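Serpin48 (Tenebrio molitor, PDB 3OZQ) specifically inhibits the protease SPE in insect innate immunity, as a serpin probably acting on serine-type endopeptidases. Local coordinates at residues Val266-Phe271 with Phe350-Pro355. Residues are numbered along the deposited sequence; the frame is centred on the assembly and turned at random.
Sequences VALPKF and FIVDHP
With CG anti to the backbone N (chi1 -178°), Leu268 carries its CD1 alongside CG2 of Val352, the branch anti to its own carbonyl carbon; the two methyls meet at 4.0 Å with both side chains pointing the same way. Pro269 CD also packs on Val352 CB at 3.9 Å, the two side chains crossing at about a right angle. Pro269 CD in turn sits only 3.2 Å from the Val352 carbonyl O, a close carbon-to-oxygen approach at the point where the parallel pairing ends. Within 266-271 and 350-355 two backbone hydrogen bonds carry that pairing, and Phe350 with Asn265 continues it. Ala267 N donates to Phe350 O at 3.0 Å, and Val352 N returns a bond to Ala267 O at 2.8 Å, so both backbone polar groups of Ala267 are engaged by the same neighbouring segment, Phe350 O in the strand and Val352 N just past its end. In the serpin fold the strand 348-351 follows the partly unmodelled reactive-centre loop and is s1C, pairing in parallel with s2C, the first part of strand 260-278, in sheet C. Val266 and Phe350 share one sheet face, packed against Leu222 of strand 219-225; Ala267 and Ile351 share the other, where Ala267 CB lies 3.9 Å from Ile351 CG2. An inverse gamma turn centred on Val352 then leads the chain away from its partner toward strand 356-362. Beyond it, His354 ND1 donates a nearly straight 2.7 Å hydrogen bond to Asp353 OD1, in the imidazole plane, while NE2 is bound by the Ser237 carbonyl.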
ATOM      1  N   VAL A 266       3.742  13.613  21.662  1.00 41.59           N
ATOM      2  CA  VAL A 266       4.122  13.274  20.303  1.00 40.14           C
ATOM      3  C   VAL A 266       4.434  14.497  19.462  1.00 37.99           C
ATOM      4  O   VAL A 266       3.679  15.469  19.446  1.00 41.34           O
ATOM      5  CB  VAL A 266       3.025  12.457  19.590  1.00 44.61           C
ATOM      6  CG1 VAL A 266       2.537  11.321  20.490  1.00 44.15           C
ATOM      7  CG2 VAL A 266       1.881  13.363  19.210  1.00 49.09           C
ATOM      8  N   ALA A 267       5.549  14.434  18.751  1.00 35.98           N
ATOM      9  CA  ALA A 267       5.895  15.464  17.781  1.00 36.14           C
ATOM     10  C   ALA A 267       6.006  14.804  16.421  1.00 38.08           C
ATOM     11  O   ALA A 267       6.964  14.073  16.162  1.00 36.52           O
ATOM     12  CB  ALA A 267       7.212  16.133  18.141  1.00 36.22           C
ATOM     13  N   LEU A 268       5.027  15.070  15.563  1.00 36.25           N
ATOM     14  CA  LEU A 268       4.955  14.421  14.258  1.00 35.08           C
ATOM     15  C   LEU A 268       4.896  15.471  13.187  1.00 35.19           C
ATOM     16  O   LEU A 268       3.966  16.263  13.160  1.00 37.57           O
ATOM     17  CB  LEU A 268       3.694  13.559  14.167  1.00 36.20           C
ATOM     18  CG  LEU A 268       3.523  12.772  12.861  1.00 37.29           C
ATOM     19  CD1 LEU A 268       4.502  11.615  12.854  1.00 32.54           C
ATOM     20  CD2 LEU A 268       2.091  12.283  12.739  1.00 34.13           C
ATOM     21  N   PRO A 269       5.885  15.475  12.289  1.00 35.30           N
ATOM     22  CA  PRO A 269       5.871  16.369  11.133  1.00 35.30           C
ATOM     23  C   PRO A 269       4.663  16.082  10.259  1.00 41.69           C
ATOM     24  O   PRO A 269       4.206  14.926  10.169  1.00 37.72           O
ATOM     25  CB  PRO A 269       7.133  15.971  10.356  1.00 38.53           C
ATOM     26  CG  PRO A 269       7.973  15.196  11.317  1.00 38.70           C
ATOM     27  CD  PRO A 269       7.022  14.541  12.266  1.00 37.50           C
ATOM     28  N   LYS A 270       4.147  17.098   9.586  1.00 38.23           N
ATOM     29  CA  LYS A 270       3.214  16.777   8.520  1.00 40.71           C
ATOM     30  C   LYS A 270       4.000  16.273   7.313  1.00 41.60           C
ATOM     31  O   LYS A 270       5.151  16.646   7.102  1.00 39.95           O
ATOM     32  CB  LYS A 270       2.297  17.952   8.184  1.00 47.33           C
ATOM     33  CG  LYS A 270       2.996  19.242   7.814  1.00 54.43           C
ATOM     34  CD  LYS A 270       1.966  20.342   7.638  1.00 54.75           C
ATOM     35  CE  LYS A 270       1.004  20.361   8.808  1.00 50.10           C
ATOM     36  NZ  LYS A 270      -0.251  21.073   8.440  1.00 57.03           N
ATOM     37  N   PHE A 271       3.404  15.376   6.540  1.00 35.13           N
ATOM     38  CA  PHE A 271       4.108  14.850   5.390  1.00 35.74           C
ATOM     39  C   PHE A 271       3.167  14.393   4.291  1.00 37.43           C
ATOM     40  O   PHE A 271       2.044  13.967   4.542  1.00 38.43           O
ATOM     41  CB  PHE A 271       5.112  13.747   5.772  1.00 37.92           C
ATOM     42  CG  PHE A 271       4.490  12.520   6.417  1.00 39.16           C
ATOM     43  CD1 PHE A 271       4.320  12.447   7.792  1.00 38.56           C
ATOM     44  CD2 PHE A 271       4.111  11.430   5.647  1.00 35.54           C
ATOM     45  CE1 PHE A 271       3.772  11.318   8.390  1.00 37.39           C
ATOM     46  CE2 PHE A 271       3.565  10.294   6.243  1.00 32.08           C
ATOM     47  CZ  PHE A 271       3.388  10.241   7.612  1.00 34.37           C
ATOM     48  N   PHE A 350       7.864  10.923  22.304  1.00 41.42           N
ATOM     49  CA  PHE A 350       7.926  10.348  20.959  1.00 35.66           C
ATOM     50  C   PHE A 350       8.058  11.485  19.960  1.00 39.76           C
ATOM     51  O   PHE A 350       7.073  11.974  19.407  1.00 37.97           O
ATOM     52  CB  PHE A 350       6.705   9.488  20.662  1.00 37.03           C
ATOM     53  CG  PHE A 350       6.878   8.573  19.467  1.00 37.93           C
ATOM     54  CD1 PHE A 350       7.491   7.328  19.601  1.00 43.74           C
ATOM     55  CD2 PHE A 350       6.425   8.952  18.222  1.00 34.56           C
ATOM     56  CE1 PHE A 350       7.653   6.476  18.487  1.00 39.29           C
ATOM     57  CE2 PHE A 350       6.573   8.102  17.098  1.00 39.34           C
ATOM     58  CZ  PHE A 350       7.193   6.871  17.238  1.00 35.43           C
ATOM     59  N   ILE A 351       9.299  11.913  19.762  1.00 38.79           N
ATOM     60  CA  ILE A 351       9.604  13.047  18.906  1.00 38.04           C
ATOM     61  C   ILE A 351      10.151  12.535  17.593  1.00 37.98           C
ATOM     62  O   ILE A 351      11.277  12.031  17.518  1.00 38.22           O
ATOM     63  CB  ILE A 351      10.607  14.022  19.602  1.00 39.21           C
ATOM     64  CG1 ILE A 351      10.012  14.510  20.926  1.00 43.74           C
ATOM     65  CG2 ILE A 351      10.986  15.196  18.682  1.00 36.33           C
ATOM     66  CD1 ILE A 351      11.051  15.021  21.918  1.00 49.29           C
ATOM     67  N   VAL A 352       9.322  12.639  16.558  1.00 35.94           N
ATOM     68  CA  VAL A 352       9.664  12.121  15.245  1.00 36.52           C
ATOM     69  C   VAL A 352      10.409  13.196  14.459  1.00 40.30           C
ATOM     70  O   VAL A 352       9.807  13.979  13.727  1.00 39.43           O
ATOM     71  CB  VAL A 352       8.401  11.654  14.491  1.00 35.16           C
ATOM     72  CG1 VAL A 352       8.787  10.924  13.212  1.00 31.98           C
ATOM     73  CG2 VAL A 352       7.528  10.758  15.392  1.00 33.23           C
ATOM     74  N   ASP A 353      11.730  13.218  14.610  1.00 44.40           N
ATOM     75  CA  ASP A 353      12.541  14.348  14.158  1.00 42.28           C
ATOM     76  C   ASP A 353      13.764  13.855  13.421  1.00 44.18           C
ATOM     77  O   ASP A 353      14.771  14.553  13.317  1.00 41.07           O
ATOM     78  CB  ASP A 353      12.947  15.234  15.345  1.00 41.20           C
ATOM     79  CG  ASP A 353      14.050  14.615  16.196  1.00 46.63           C
ATOM     80  OD1 ASP A 353      14.272  13.388  16.108  1.00 40.99           O
ATOM     81  OD2 ASP A 353      14.694  15.362  16.971  1.00 49.28           O
ATOM     82  N   HIS A 354      13.657  12.625  12.930  1.00 43.88           N
ATOM     83  CA  HIS A 354      14.638  12.002  12.054  1.00 42.89           C
ATOM     84  C   HIS A 354      13.893  10.893  11.292  1.00 40.23           C
ATOM     85  O   HIS A 354      12.740  10.612  11.610  1.00 39.26           O
ATOM     86  CB  HIS A 354      15.833  11.458  12.849  1.00 42.24           C
ATOM     87  CG  HIS A 354      15.459  10.511  13.949  1.00 40.20           C
ATOM     88  ND1 HIS A 354      14.890  10.930  15.133  1.00 41.70           N
ATOM     89  CD2 HIS A 354      15.602   9.170  14.056  1.00 42.04           C
ATOM     90  CE1 HIS A 354      14.686   9.887  15.915  1.00 43.54           C
ATOM     91  NE2 HIS A 354      15.109   8.806  15.286  1.00 43.94           N
ATOM     92  N   PRO A 355      14.537  10.288  10.284  1.00 38.25           N
ATOM     93  CA  PRO A 355      13.869   9.343   9.370  1.00 39.69           C
ATOM     94  C   PRO A 355      13.212   8.148  10.062  1.00 39.30           C
ATOM     95  O   PRO A 355      13.760   7.596  11.016  1.00 43.07           O
ATOM     96  CB  PRO A 355      15.003   8.883   8.463  1.00 40.03           C
ATOM     97  CG  PRO A 355      15.914  10.058   8.410  1.00 41.81           C
ATOM     98  CD  PRO A 355      15.893  10.623   9.812  1.00 44.07           C
TER